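Local coordinates for protein beta-L-arabinobiosidase (Bacteroides thetaiotaomicron, PDB 5MQR) that is a multidomain glycoside hydrolase of a gut bacterium, probably cleaving arabinose-containing linkages during the breakdown of plant pectin, at residues A[784-789]-A[850-855]; A[831-836]-A[843-848]. One frame throughout, in Å; residues are numbered along the deposited sequence.

Contact 1. Residues A[784-789]-A[850-855]; sequences RWERTN and GMRADT
The carboxylate of E786 lies against the edge of the R852 guanidinium and makes a two-pronged salt bridge with it. R852 grips side-on, through NE and one terminal nitrogen, each bonded to a different oxygen. The bond from R852 NE to E786 OE2 is 2.8 Å long, nearly straight and almost in the guanidinium plane. The second, from R852 NH2 to E786 OE1, is 3.0 Å and more bent, with the oxygen tilted slightly off that plane. Both oxygens use their syn lone pairs. The two flat groups are nearly coplanar, 24° apart, and the paired bonds should restrain both from turning. The backbones stay well apart, with CA of E786 and CA of R852 10.1 Å from each other. E786 spans its share with CG anti to the backbone N (chi1 -174°) and an extended chain. R852 also forms a cation-pi contact with Y849 and touches A830 of helix 820-839. With R852 replaced by an alanine, the E786 carboxylate is likely to lose both bonds and its charged mate, and to be freer to turn. This is a surface salt bridge between helices 768-788 and 843-864 of the MGH1-like glycoside hydrolase domain.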
loop_
_atom_site.group_PDB
_atom_site.type_symbol
_atom_site.label_atom_id
_atom_site.label_comp_id
_atom_site.label_asym_id
_atom_site.label_seq_id
_atom_site.Cartn_x
_atom_site.Cartn_y
_atom_site.Cartn_z
ATOM N N ARG A 784 42.250 -27.147 6.899
ATOM C CA ARG A 784 43.504 -26.586 6.419
ATOM C C ARG A 784 43.938 -25.464 7.360
ATOM O O ARG A 784 45.066 -25.484 7.855
ATOM C CB ARG A 784 43.405 -26.100 4.957
ATOM C CG ARG A 784 44.689 -25.439 4.459
ATOM C CD ARG A 784 44.643 -25.011 2.995
ATOM N NE ARG A 784 43.415 -24.325 2.591
ATOM C CZ ARG A 784 43.059 -23.088 2.950
ATOM N NH1 ARG A 784 43.802 -22.358 3.777
ATOM N NH2 ARG A 784 41.923 -22.578 2.496
ATOM N N TRP A 785 43.035 -24.521 7.634
ATOM C CA TRP A 785 43.342 -23.450 8.585
ATOM C C TRP A 785 43.726 -23.979 9.971
ATOM O O TRP A 785 44.675 -23.508 10.586
ATOM C CB TRP A 785 42.178 -22.441 8.694
ATOM C CG TRP A 785 42.064 -21.556 7.492
ATOM C CD1 TRP A 785 41.004 -21.465 6.630
ATOM C CD2 TRP A 785 43.049 -20.646 7.011
ATOM N NE1 TRP A 785 41.274 -20.546 5.630
ATOM C CE2 TRP A 785 42.515 -20.018 5.855
ATOM C CE3 TRP A 785 44.328 -20.281 7.455
ATOM C CZ2 TRP A 785 43.220 -19.064 5.125
ATOM C CZ3 TRP A 785 45.050 -19.321 6.717
ATOM C CH2 TRP A 785 44.482 -18.720 5.562
ATOM N N GLU A 786 42.964 -24.949 10.452
ATOM C CA GLU A 786 43.227 -25.613 11.729
ATOM C C GLU A 786 44.601 -26.277 11.777
ATOM O O GLU A 786 45.283 -26.204 12.771
ATOM C CB GLU A 786 42.148 -26.669 11.996
ATOM C CG GLU A 786 42.219 -27.332 13.356
ATOM C CD GLU A 786 41.033 -28.241 13.569
ATOM O OE1 GLU A 786 40.992 -29.295 12.902
ATOM O OE2 GLU A 786 40.130 -27.883 14.369
ATOM N N ARG A 787 44.988 -26.916 10.687
ATOM C CA ARG A 787 46.304 -27.558 10.579
ATOM C C ARG A 787 47.457 -26.535 10.527
ATOM O O ARG A 787 48.475 -26.731 11.190
ATOM C CB ARG A 787 46.299 -28.516 9.378
ATOM C CG ARG A 787 47.647 -28.970 8.816
ATOM C CD ARG A 787 47.523 -30.245 7.969
ATOM N NE ARG A 787 46.175 -30.439 7.404
ATOM C CZ ARG A 787 45.678 -29.844 6.301
ATOM N NH1 ARG A 787 46.402 -28.980 5.568
ATOM N NH2 ARG A 787 44.431 -30.116 5.925
ATOM N N THR A 788 47.268 -25.420 9.815
ATOM C CA THR A 788 48.363 -24.486 9.552
ATOM C C THR A 788 48.487 -23.302 10.492
ATOM O O THR A 788 49.578 -22.729 10.569
ATOM C CB THR A 788 48.317 -23.937 8.106
ATOM O OG1 THR A 788 47.158 -23.119 7.900
ATOM C CG2 THR A 788 48.352 -25.083 7.080
ATOM N N ASN A 789 47.409 -22.917 11.192
ATOM C CA ASN A 789 47.338 -21.595 11.827
ATOM C C ASN A 789 46.958 -21.516 13.319
ATOM O O ASN A 789 46.448 -20.489 13.780
ATOM C CB ASN A 789 46.447 -20.683 10.979
ATOM C CG ASN A 789 47.228 -19.938 9.930
ATOM O OD1 ASN A 789 47.506 -18.751 10.087
ATOM N ND2 ASN A 789 47.605 -20.623 8.868
ATOM N N GLY A 850 30.719 -28.292 16.793
ATOM C CA GLY A 850 30.168 -27.608 17.957
ATOM C C GLY A 850 31.177 -27.550 19.097
ATOM O O GLY A 850 31.278 -26.543 19.774
HETATM N N MSE A 851 31.936 -28.627 19.299
HETATM C CA MSE A 851 33.049 -28.641 20.253
HETATM C C MSE A 851 34.122 -27.651 19.903
HETATM O O MSE A 851 34.687 -27.035 20.803
HETATM C CB MSE A 851 33.786 -29.968 20.276
HETATM C CG MSE A 851 32.992 -31.067 20.949
HETATM SE SE MSE A 851 32.748 -30.758 22.877
HETATM C CE MSE A 851 34.607 -30.473 23.488
ATOM N N ARG A 852 34.444 -27.528 18.611
ATOM C CA ARG A 852 35.441 -26.544 18.156
ATOM C C ARG A 852 34.982 -25.116 18.422
ATOM O O ARG A 852 35.782 -24.263 18.809
ATOM C CB ARG A 852 35.763 -26.699 16.675
ATOM C CG ARG A 852 36.589 -27.923 16.359
ATOM C CD ARG A 852 36.540 -28.117 14.868
ATOM N NE ARG A 852 37.585 -28.988 14.367
ATOM C CZ ARG A 852 37.417 -30.190 13.812
ATOM N NH1 ARG A 852 36.215 -30.768 13.682
ATOM N NH2 ARG A 852 38.494 -30.841 13.384
ATOM N N ALA A 853 33.688 -24.888 18.223
ATOM C CA ALA A 853 33.065 -23.601 18.513
ATOM C C ALA A 853 33.111 -23.283 20.013
ATOM O O ALA A 853 33.599 -22.236 20.372
ATOM C CB ALA A 853 31.641 -23.539 17.970
ATOM N N ASP A 854 32.658 -24.178 20.884
ATOM C CA ASP A 854 32.753 -23.917 22.329
ATOM C C ASP A 854 34.209 -23.647 22.743
ATOM O O ASP A 854 34.464 -22.736 23.539
ATOM C CB ASP A 854 32.227 -25.077 23.186
ATOM C CG ASP A 854 30.758 -25.383 22.948
ATOM O OD1 ASP A 854 30.018 -24.495 22.492
ATOM O OD2 ASP A 854 30.347 -26.546 23.217
ATOM N N THR A 855 35.143 -24.444 22.214
ATOM C CA THR A 855 36.574 -24.301 22.520
ATOM C C THR A 855 37.037 -22.891 22.190
ATOM O O THR A 855 37.611 -22.239 23.041
ATOM C CB THR A 855 37.441 -25.329 21.757
ATOM O OG1 THR A 855 37.042 -26.651 22.119
ATOM C CG2 THR A 855 38.937 -25.164 22.071
#

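Contact 2. Residues A[831-836]-A[843-848]; sequences KALSIM and EGMAMR
S834 and A846 face each other with the nearest pair of CA atoms, 4.0 Å apart. The axes of the two helix segments come within 7.3 Å and run nearly antiparallel, at 164°. The small side chains of S834 and A846 are consistent with so close an approach.

One hydrogen bond crosses the interface. S834 OG donates to the backbone A846 O at 2.6 Å. OG stands anti to the backbone N (chi1 -174°), which carries it over to the neighbouring helix. It reaches the carbonyl oxygen well off the line of the C=O and is tilted 22° from the carbonyl plane. A846 answers with its methyl group, whose CB rests 3.6 Å from the backbone S834 O.

The apolar packing depends on selenomethionine M845. Its chain is extended beyond CG, so the terminal methyl CE reaches the flank of helix 820-839. There CE lies 3.7 Å from L833 CD2, and the M845 chain passes the L833 side chain at a slant. CE also lies 3.0 Å from L833 O, a close contact that suggests tight packing here. The same methyl also touches M836 CB at 4.2 Å. The rest of the M836 side chain turns away from M845.

M836 and M845 both touch helix 768-788, at M771 and L778 and at T775 and E779 respectively, while L833 and M836 also touch A755 of helix 754-765. D842 OD1 accepts a hydrogen bond from M845 N in the first turn of helix 843-864. The whole is a tight antiparallel helical hairpin with a short turn, consistent with the (alpha/alpha)6 barrel of six-hairpin glycosidases.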
loop_
_atom_site.group_PDB
_atom_site.type_symbol
_atom_site.label_atom_id
_atom_site.label_comp_id
_atom_site.label_asym_id
_atom_site.label_seq_id
_atom_site.Cartn_x
_atom_site.Cartn_y
_atom_site.Cartn_z
ATOM N N LYS A 831 30.842 -22.902 14.136
ATOM C CA LYS A 831 29.438 -22.858 14.524
ATOM C C LYS A 831 28.554 -23.181 13.316
ATOM O O LYS A 831 27.599 -23.940 13.429
ATOM C CB LYS A 831 29.054 -21.480 15.065
ATOM C CG LYS A 831 28.038 -21.517 16.197
ATOM C CD LYS A 831 27.014 -20.389 16.173
ATOM C CE LYS A 831 27.603 -18.986 15.979
ATOM N NZ LYS A 831 26.470 -18.032 15.758
ATOM N N ALA A 832 28.898 -22.607 12.166
ATOM C CA ALA A 832 28.124 -22.786 10.940
ATOM C C ALA A 832 28.207 -24.223 10.447
ATOM O O ALA A 832 27.203 -24.777 10.018
ATOM C CB ALA A 832 28.588 -21.821 9.860
ATOM N N LEU A 833 29.393 -24.820 10.512
ATOM C CA LEU A 833 29.551 -26.204 10.101
ATOM C C LEU A 833 28.817 -27.165 11.039
ATOM O O LEU A 833 28.333 -28.174 10.579
ATOM C CB LEU A 833 31.037 -26.587 9.960
ATOM C CG LEU A 833 31.669 -26.155 8.627
ATOM C CD1 LEU A 833 33.178 -26.090 8.731
ATOM C CD2 LEU A 833 31.277 -27.104 7.503
ATOM N N SER A 834 28.721 -26.845 12.330
ATOM C CA SER A 834 27.921 -27.637 13.259
ATOM C C SER A 834 26.458 -27.663 12.845
ATOM O O SER A 834 25.854 -28.732 12.722
ATOM C CB SER A 834 28.027 -27.106 14.688
ATOM O OG SER A 834 27.347 -27.967 15.585
ATOM N N ILE A 835 25.908 -26.472 12.624
ATOM C CA ILE A 835 24.542 -26.326 12.092
ATOM C C ILE A 835 24.372 -27.091 10.770
ATOM O O ILE A 835 23.394 -27.796 10.613
ATOM C CB ILE A 835 24.126 -24.845 11.976
ATOM C CG1 ILE A 835 23.904 -24.253 13.377
ATOM C CG2 ILE A 835 22.863 -24.677 11.129
ATOM C CD1 ILE A 835 23.946 -22.739 13.437
HETATM N N MSE A 836 25.336 -27.015 9.862
HETATM C CA MSE A 836 25.254 -27.782 8.603
HETATM C C MSE A 836 25.284 -29.274 8.818
HETATM O O MSE A 836 24.742 -30.016 8.015
HETATM C CB MSE A 836 26.336 -27.379 7.586
HETATM C CG MSE A 836 26.046 -25.958 7.106
HETATM SE SE MSE A 836 27.362 -25.349 5.768
HETATM C CE MSE A 836 28.441 -24.138 6.878
ATOM N N GLU A 843 25.037 -36.127 12.855
ATOM C CA GLU A 843 25.083 -35.755 14.260
ATOM C C GLU A 843 26.529 -35.772 14.794
ATOM O O GLU A 843 26.885 -34.955 15.647
ATOM C CB GLU A 843 24.134 -36.657 15.070
ATOM C CG GLU A 843 22.666 -36.387 14.736
ATOM C CD GLU A 843 21.658 -37.194 15.536
ATOM O OE1 GLU A 843 22.030 -38.149 16.236
ATOM O OE2 GLU A 843 20.452 -36.878 15.438
ATOM N N GLY A 844 27.369 -36.655 14.261
ATOM C CA GLY A 844 28.789 -36.628 14.571
ATOM C C GLY A 844 29.472 -35.335 14.164
ATOM O O GLY A 844 30.227 -34.754 14.927
HETATM N N MSE A 845 29.212 -34.891 12.944
HETATM C CA MSE A 845 29.781 -33.645 12.440
HETATM C C MSE A 845 29.283 -32.475 13.261
HETATM O O MSE A 845 30.042 -31.559 13.552
HETATM C CB MSE A 845 29.416 -33.472 10.964
HETATM C CG MSE A 845 29.830 -32.135 10.363
HETATM SE SE MSE A 845 29.250 -32.037 8.464
HETATM C CE MSE A 845 29.402 -30.080 8.482
ATOM N N ALA A 846 28.004 -32.493 13.631
ATOM C CA ALA A 846 27.455 -31.453 14.477
ATOM C C ALA A 846 28.256 -31.315 15.763
ATOM O O ALA A 846 28.600 -30.214 16.140
ATOM C CB ALA A 846 26.003 -31.721 14.797
HETATM N N MSE A 847 28.574 -32.429 16.407
HETATM C CA MSE A 847 29.332 -32.393 17.656
HETATM C C MSE A 847 30.777 -32.011 17.437
HETATM O O MSE A 847 31.273 -31.150 18.133
HETATM C CB MSE A 847 29.268 -33.738 18.376
HETATM C CG MSE A 847 29.957 -33.759 19.749
HETATM SE SE MSE A 847 29.251 -32.286 20.864
HETATM C CE MSE A 847 27.336 -32.707 20.885
ATOM N N ARG A 848 31.464 -32.646 16.482
ATOM C CA ARG A 848 32.873 -32.298 16.167
ATOM C C ARG A 848 33.090 -30.782 15.999
ATOM O O ARG A 848 34.042 -30.219 16.556
ATOM C CB ARG A 848 33.384 -33.015 14.909
ATOM C CG ARG A 848 33.922 -34.410 15.151
ATOM C CD ARG A 848 34.401 -35.068 13.866
ATOM N NE ARG A 848 33.300 -35.601 13.063
ATOM C CZ ARG A 848 32.639 -36.743 13.306
ATOM N NH1 ARG A 848 32.926 -37.508 14.355
ATOM N NH2 ARG A 848 31.658 -37.110 12.489
#

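How the contacts relate
From the N terminus, the chain first runs along helix 768-788, which carries E786 near its C-terminal end. A long connection follows, then helix 820-839, a short turn and helix 843-864. Contact 2 joins the last two helices and closes a loop of only six residues. Contact 1 links helix 768-788 to helix 843-864 and spans sixty residues, so the smaller loop lies wholly within the larger one. The centres are 12 Å apart. They touch by packing, G850 N lying 3.6 Å from S834 OG and A853 CB 4.0 Å from K831 N. Helix 843-864 serves both: contact 2 is buried, while contact 1 lies at the surface. Together they tie three helices of the MGH1-like glycoside hydrolase domain.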